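Local coordinates for thymidylate synthase A (Bacillus subtilis, PDB 1BKP), which probably catalyses the reductive methylation of dUMP to dTMP, with 5,10-methylenetetrahydrofolate as methyl donor and reductant, at residues 52-57 with 198-203. Sequence-based numbering, arbitrary orientation.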
ATOM      1  N   SER A  52       0.452 -20.896   9.868  1.00 17.05           N
ATOM      2  CA  SER A  52       0.378 -22.207  10.528  1.00 19.33           C
ATOM      3  C   SER A  52      -0.791 -22.945   9.889  1.00 24.50           C
ATOM      4  O   SER A  52      -0.896 -24.137   9.968  1.00 26.86           O
ATOM      5  CB  SER A  52       0.214 -22.054  12.015  1.00 16.13           C
ATOM      6  OG  SER A  52      -0.902 -21.228  12.316  1.00 24.21           O
ATOM      7  N   GLU A  53      -1.687 -22.214   9.235  1.00 22.29           N
ATOM      8  CA  GLU A  53      -2.786 -22.851   8.489  1.00 22.62           C
ATOM      9  C   GLU A  53      -3.069 -22.020   7.228  1.00 23.62           C
ATOM     10  O   GLU A  53      -2.655 -20.846   7.126  1.00 23.09           O
ATOM     11  CB  GLU A  53      -4.059 -22.969   9.359  1.00 22.29           C
ATOM     12  CG  GLU A  53      -4.505 -21.789   9.939  1.00 24.76           C
ATOM     13  CD  GLU A  53      -5.733 -22.006  10.893  1.00 29.89           C
ATOM     14  OE1 GLU A  53      -5.613 -22.704  11.877  1.00 35.85           O
ATOM     15  OE2 GLU A  53      -6.794 -21.410  10.673  1.00 30.17           O
ATOM     16  N   VAL A  54      -3.747 -22.643   6.265  1.00 23.01           N
ATOM     17  CA  VAL A  54      -4.106 -22.014   4.996  1.00 21.63           C
ATOM     18  C   VAL A  54      -5.240 -21.017   5.279  1.00 19.25           C
ATOM     19  O   VAL A  54      -6.154 -21.363   5.964  1.00 20.24           O
ATOM     20  CB  VAL A  54      -4.602 -23.116   4.037  1.00 23.83           C
ATOM     21  CG1 VAL A  54      -5.283 -22.518   2.845  1.00 23.92           C
ATOM     22  CG2 VAL A  54      -3.351 -23.856   3.517  1.00 25.52           C
ATOM     23  N   PRO A  55      -5.103 -19.728   4.879  1.00 15.59           N
ATOM     24  CA  PRO A  55      -6.201 -18.823   5.158  1.00 15.06           C
ATOM     25  C   PRO A  55      -7.366 -19.095   4.186  1.00 13.81           C
ATOM     26  O   PRO A  55      -7.309 -18.693   3.050  1.00 15.15           O
ATOM     27  CB  PRO A  55      -5.580 -17.402   4.952  1.00 13.87           C
ATOM     28  CG  PRO A  55      -4.477 -17.635   4.011  1.00 13.84           C
ATOM     29  CD  PRO A  55      -3.903 -19.021   4.363  1.00 13.19           C
ATOM     30  N   ILE A  56      -8.390 -19.821   4.639  1.00 12.72           N
ATOM     31  CA  ILE A  56      -9.514 -20.102   3.775  1.00 13.22           C
ATOM     32  C   ILE A  56     -10.724 -20.204   4.652  1.00 13.29           C
ATOM     33  O   ILE A  56     -10.628 -20.457   5.896  1.00 14.99           O
ATOM     34  CB  ILE A  56      -9.265 -21.393   2.951  1.00 14.49           C
ATOM     35  CG1 ILE A  56     -10.285 -21.538   1.806  1.00 21.97           C
ATOM     36  CG2 ILE A  56      -9.250 -22.657   3.839  1.00 10.98           C
ATOM     37  CD1 ILE A  56      -9.825 -22.572   0.744  1.00 26.67           C
ATOM     38  N   LEU A  57     -11.827 -19.665   4.117  1.00 14.16           N
ATOM     39  CA  LEU A  57     -13.060 -19.703   4.907  1.00 16.58           C
ATOM     40  C   LEU A  57     -13.636 -21.111   4.991  1.00 14.91           C
ATOM     41  O   LEU A  57     -13.520 -21.867   4.013  1.00 15.33           O
ATOM     42  CB  LEU A  57     -14.165 -18.877   4.250  1.00 18.18           C
ATOM     43  CG  LEU A  57     -13.989 -17.340   4.181  1.00 24.12           C
ATOM     44  CD1 LEU A  57     -15.400 -16.722   3.885  1.00 23.26           C
ATOM     45  CD2 LEU A  57     -13.324 -16.841   5.545  1.00 22.25           C
ATOM     46  N   LEU A 198       0.366 -17.816  -3.757  1.00 13.16           N
ATOM     47  CA  LEU A 198       1.505 -17.248  -4.436  1.00 13.83           C
ATOM     48  C   LEU A 198       2.716 -17.220  -3.434  1.00 14.70           C
ATOM     49  O   LEU A 198       3.843 -17.463  -3.850  1.00 13.63           O
ATOM     50  CB  LEU A 198       1.218 -15.808  -4.869  1.00 14.36           C
ATOM     51  CG  LEU A 198       2.354 -15.120  -5.634  1.00 16.78           C
ATOM     52  CD1 LEU A 198       2.571 -15.809  -7.046  1.00 14.34           C
ATOM     53  CD2 LEU A 198       1.945 -13.598  -5.775  1.00 15.52           C
ATOM     54  N   GLN A 199       2.467 -16.902  -2.159  1.00 14.51           N
ATOM     55  CA  GLN A 199       3.535 -16.882  -1.178  1.00 14.95           C
ATOM     56  C   GLN A 199       4.207 -18.252  -1.120  1.00 16.97           C
ATOM     57  O   GLN A 199       5.481 -18.336  -1.058  1.00 18.19           O
ATOM     58  CB  GLN A 199       3.020 -16.562   0.207  1.00 12.72           C
ATOM     59  CG  GLN A 199       4.147 -16.277   1.176  1.00 14.41           C
ATOM     60  CD  GLN A 199       3.626 -15.892   2.540  1.00 16.83           C
ATOM     61  OE1 GLN A 199       2.447 -16.038   2.785  1.00 17.11           O
ATOM     62  NE2 GLN A 199       4.511 -15.440   3.456  1.00 14.12           N
ATOM     63  N   ARG A 200       3.375 -19.294  -0.940  1.00 15.35           N
ATOM     64  CA  ARG A 200       3.867 -20.680  -0.884  1.00 15.58           C
ATOM     65  C   ARG A 200       4.613 -21.078  -2.140  1.00 15.97           C
ATOM     66  O   ARG A 200       5.685 -21.728  -2.041  1.00 19.00           O
ATOM     67  CB  ARG A 200       2.708 -21.647  -0.590  1.00 16.69           C
ATOM     68  CG  ARG A 200       2.082 -21.323   0.850  1.00 13.31           C
ATOM     69  CD  ARG A 200       0.825 -22.142   1.165  1.00  9.73           C
ATOM     70  NE  ARG A 200       0.323 -21.664   2.445  1.00 11.36           N
ATOM     71  CZ  ARG A 200       0.375 -22.356   3.571  1.00 14.47           C
ATOM     72  NH1 ARG A 200       0.804 -23.635   3.587  1.00 19.15           N
ATOM     73  NH2 ARG A 200      -0.078 -21.795   4.655  1.00 12.20           N
ATOM     74  N   MET A 201       4.137 -20.691  -3.326  1.00 13.61           N
ATOM     75  CA  MET A 201       4.861 -21.041  -4.568  1.00 13.79           C
ATOM     76  C   MET A 201       6.266 -20.448  -4.614  1.00 16.76           C
ATOM     77  O   MET A 201       7.260 -21.142  -4.925  1.00 16.69           O
ATOM     78  CB  MET A 201       4.136 -20.489  -5.777  1.00 13.63           C
ATOM     79  CG  MET A 201       2.819 -21.344  -6.059  1.00 16.99           C
ATOM     80  SD  MET A 201       1.804 -20.433  -7.273  1.00 20.57           S
ATOM     81  CE  MET A 201       2.679 -20.627  -8.820  1.00 20.32           C
ATOM     82  N   ILE A 202       6.324 -19.152  -4.275  1.00 19.30           N
ATOM     83  CA  ILE A 202       7.570 -18.383  -4.404  1.00 18.54           C
ATOM     84  C   ILE A 202       8.553 -18.799  -3.327  1.00 13.77           C
ATOM     85  O   ILE A 202       9.718 -18.947  -3.595  1.00 13.14           O
ATOM     86  CB  ILE A 202       7.379 -16.757  -4.550  1.00 19.81           C
ATOM     87  CG1 ILE A 202       6.838 -16.411  -5.975  1.00 19.88           C
ATOM     88  CG2 ILE A 202       8.813 -16.058  -4.302  1.00 16.53           C
ATOM     89  CD1 ILE A 202       6.389 -15.007  -6.172  1.00 26.55           C
ATOM     90  N   ALA A 203       8.081 -19.045  -2.130  1.00 13.35           N
ATOM     91  CA  ALA A 203       8.983 -19.473  -1.074  1.00 14.03           C
ATOM     92  C   ALA A 203       9.631 -20.853  -1.455  1.00 18.58           C
ATOM     93  O   ALA A 203      10.851 -21.077  -1.212  1.00 17.80           O
ATOM     94  CB  ALA A 203       8.177 -19.623   0.218  1.00 12.43           C
TER
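Arg200 NE gives a hydrogen bond to Asn196 OD1, one helical turn back, and the guanidinium whose turn this bond helps fix reaches Val54 and Glu53. The example shows how, in the thymidylate synthase fold, a loop after strand 39-49 can meet helix 188-206 through one long side chain while the backbones stay well apart: the nearest CA atoms, those of Val54 and Arg200, are 10.0 Å from each other. Arg200 spans that distance because its CG stands anti to the carbonyl carbon (chi1 -63°) and the chain runs extended from there to NE. Its NH2 lies 3.7 Å from Glu53 O, too long for a hydrogen bond, and gives a weak one to Asn51 OD1, just before the segment 52-57. Replacing Arg200 with a leucine would probably leave Asn196 OD1 without this donor and strip Val54 of the flat group it packs against. A methyl group laid on the guanidinium face completes the contact between the segments, by van der Waals contact: Val54 CG2, anti to its own carbonyl carbon, sits over the centre of that face, 3.9 Å above the plane and 4.0 Å from Arg200 CZ.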